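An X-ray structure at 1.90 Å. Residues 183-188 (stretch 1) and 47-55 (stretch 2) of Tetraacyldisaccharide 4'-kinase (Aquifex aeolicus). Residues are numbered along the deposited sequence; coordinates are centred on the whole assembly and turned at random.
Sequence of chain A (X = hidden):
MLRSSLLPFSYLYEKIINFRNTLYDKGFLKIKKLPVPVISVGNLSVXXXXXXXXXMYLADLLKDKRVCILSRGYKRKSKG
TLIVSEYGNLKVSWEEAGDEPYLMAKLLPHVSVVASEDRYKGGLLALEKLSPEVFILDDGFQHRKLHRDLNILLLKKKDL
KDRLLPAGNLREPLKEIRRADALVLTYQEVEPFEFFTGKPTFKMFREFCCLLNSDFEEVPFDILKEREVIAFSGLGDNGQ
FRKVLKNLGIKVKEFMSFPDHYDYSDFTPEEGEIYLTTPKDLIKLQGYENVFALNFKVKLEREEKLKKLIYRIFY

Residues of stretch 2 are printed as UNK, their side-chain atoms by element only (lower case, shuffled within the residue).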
# COMPACT_ATOMS: atom_id res chain seq x y z
N LEU A 183 -3.70 13.17 -9.02
CA LEU A 183 -3.27 11.90 -9.61
C LEU A 183 -1.78 11.67 -9.39
O LEU A 183 -0.97 12.58 -9.57
CB LEU A 183 -3.54 11.87 -11.11
CG LEU A 183 -5.01 11.89 -11.54
CD1 LEU A 183 -5.11 11.85 -13.05
CD2 LEU A 183 -5.74 10.72 -10.93
N VAL A 184 -1.43 10.45 -9.05
CA VAL A 184 -0.03 10.05 -8.95
C VAL A 184 0.18 8.97 -9.99
O VAL A 184 -0.46 7.91 -9.93
CB VAL A 184 0.32 9.49 -7.55
CG1 VAL A 184 1.79 9.01 -7.51
CG2 VAL A 184 0.10 10.57 -6.48
N LEU A 185 1.04 9.26 -10.96
CA LEU A 185 1.28 8.36 -12.08
C LEU A 185 2.46 7.48 -11.75
O LEU A 185 3.60 7.93 -11.76
CB LEU A 185 1.54 9.15 -13.36
CG LEU A 185 0.52 10.22 -13.77
CD1 LEU A 185 0.85 10.77 -15.16
CD2 LEU A 185 -0.92 9.71 -13.74
N THR A 186 2.18 6.22 -11.45
CA THR A 186 3.17 5.32 -10.85
C THR A 186 3.93 4.42 -11.85
O THR A 186 3.61 4.34 -13.04
CB THR A 186 2.48 4.40 -9.83
OG1 THR A 186 1.48 3.64 -10.51
CG2 THR A 186 1.81 5.24 -8.71
N TYR A 187 4.94 3.73 -11.31
CA TYR A 187 5.82 2.84 -12.08
C TYR A 187 6.52 3.54 -13.23
O TYR A 187 6.80 2.92 -14.27
CB TYR A 187 5.06 1.58 -12.53
CG TYR A 187 4.66 0.70 -11.38
CD1 TYR A 187 3.46 0.90 -10.70
CD2 TYR A 187 5.49 -0.33 -10.94
CE1 TYR A 187 3.09 0.10 -9.62
CE2 TYR A 187 5.13 -1.14 -9.86
CZ TYR A 187 3.93 -0.92 -9.22
OH TYR A 187 3.56 -1.72 -8.16
N GLN A 188 6.84 4.82 -13.05
CA GLN A 188 7.52 5.58 -14.09
C GLN A 188 8.89 5.01 -14.39
O GLN A 188 9.43 5.18 -15.49
CB GLN A 188 7.66 7.06 -13.69
CG GLN A 188 6.34 7.81 -13.57
CD GLN A 188 5.69 8.08 -14.92
OE1 GLN A 188 6.36 8.11 -15.96
NE2 GLN A 188 4.38 8.30 -14.90
N UNK A 47 -3.74 -5.70 -7.91
CA UNK A 47 -2.39 -5.91 -8.42
C UNK A 47 -1.43 -4.87 -7.88
O UNK A 47 -1.84 -3.95 -7.17
N UNK A 48 -0.14 -5.02 -8.20
CA UNK A 48 0.89 -4.11 -7.72
C UNK A 48 0.50 -2.67 -7.97
O UNK A 48 0.12 -2.32 -9.09
N UNK A 49 0.62 -1.82 -6.95
CA UNK A 49 0.03 -0.49 -6.97
C UNK A 49 1.00 0.65 -6.66
O UNK A 49 0.84 1.77 -7.14
c UNK A 49 -1.11 -0.42 -5.96
o UNK A 49 -1.70 0.86 -5.94
N UNK A 50 2.00 0.37 -5.83
CA UNK A 50 2.87 1.42 -5.32
C UNK A 50 2.17 2.15 -4.20
O UNK A 50 2.70 3.11 -3.63
N UNK A 51 0.97 1.69 -3.85
CA UNK A 51 0.21 2.36 -2.80
C UNK A 51 0.94 2.33 -1.46
O UNK A 51 0.96 3.32 -0.73
n UNK A 51 -2.27 -0.76 0.77
c UNK A 51 -1.18 1.72 -2.64
c UNK A 51 -1.63 0.38 0.06
c UNK A 51 -1.98 2.30 -1.51
c UNK A 51 -2.65 1.20 -0.71
N UNK A 52 1.52 1.18 -1.12
CA UNK A 52 2.25 1.06 0.15
C UNK A 52 3.42 2.04 0.19
O UNK A 52 3.58 2.79 1.16
c UNK A 52 2.75 -0.39 0.38
c UNK A 52 3.43 -0.52 1.74
o UNK A 52 1.63 -1.28 0.35
N UNK A 53 4.23 2.05 -0.86
CA UNK A 53 5.34 3.01 -0.95
C UNK A 53 4.85 4.45 -0.84
O UNK A 53 5.48 5.29 -0.18
c UNK A 53 6.14 2.84 -2.25
o UNK A 53 6.80 1.60 -2.26
N UNK A 54 3.74 4.77 -1.50
CA UNK A 54 3.26 6.13 -1.46
C UNK A 54 2.77 6.52 -0.07
O UNK A 54 2.97 7.65 0.37
c UNK A 54 1.81 7.85 -2.60
c UNK A 54 2.33 10.09 -3.38
c UNK A 54 2.63 8.73 -3.32
c UNK A 54 2.16 6.41 -2.51
c UNK A 54 0.43 9.70 -1.97
c UNK A 54 1.23 10.57 -2.70
c UNK A 54 0.72 8.35 -1.93
N UNK A 55 2.11 5.59 0.62
CA UNK A 55 1.67 5.88 1.99
C UNK A 55 2.87 6.23 2.88
O UNK A 55 2.83 7.21 3.64
c UNK A 55 0.84 4.71 2.60
c UNK A 55 0.58 4.97 4.06
c UNK A 55 -0.47 4.56 1.83

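Position 47 carries backbone atoms alone and touches nothing on stretch 1. Its phi of 108° with psi of 175° would jam a CB against the carbonyl oxygen of the residue before; the backbone itself calls for glycine, G47.

Position 48 again has no side-chain atoms. Its C lies 3.2 Å from OH of Y187, and a CB built here would point toward stretch 1 and sit 3.0 Å from that same OH, a tight fit that the bare backbone avoids. The residue is glycine, G48.

Position 49 has one carbon followed by one oxygen, an unbranched pair. The CA-to-CB bond points away from stretch 1, so the contact is made by the backbone: its C lies at the edge of the Y187 ring, near the ring plane, and its O is 3.9 Å from OG1 of T186. The side-chain atoms identify serine, S49.

Position 50 has no side chain. A CB would point toward stretch 1, 3.9 Å from both CG2 of T186 and CE1 of Y187. The phi of 79° favours glycine, and the residue, G50, stands at the N-cap, right before the helix.

Position 51 shows four carbons in a row ending in nitrogen. Its CA-to-CB bond points away, and the side chain makes no contact with stretch 1. This is lysine, K51.

Position 52 has a carbon bearing one oxygen and one carbon and does not reach stretch 1; the branching is that of threonine, T52. Position 53 has one carbon and one oxygen, also out of reach, hence serine, S53, whose OG is hydrogen-bonded elsewhere in the structure.

Position 54 has one carbon leading to a ring of six carbons with no oxygen. Its CA-to-CB bond points toward stretch 1, and a ring carbon lies 3.8 Å from CG2 of V184. It is phenylalanine, F54, and that carbon is CE1; a flat apolar ring suits this buried place beside a strand valine.

Position 55 has one carbon carrying two others, buried but out of reach of stretch 1: valine, V55.

The contact joins a strand and the loop residue Y187 after it to a loop and the start of a helix, where N of F54 donates to O of G50 at 2.9 Å. No hydrogen bond crosses between the stretches: OH of Y187 lies 3.2 Å from N of S49, but the angle is poor. The contact is van der Waals packing, with V184 against F54, and T186 and Y187 against the glycine-rich backbone; 235 Å² is buried, both sides summed.

Stretch 2 (47-55) GGSGKTSFV
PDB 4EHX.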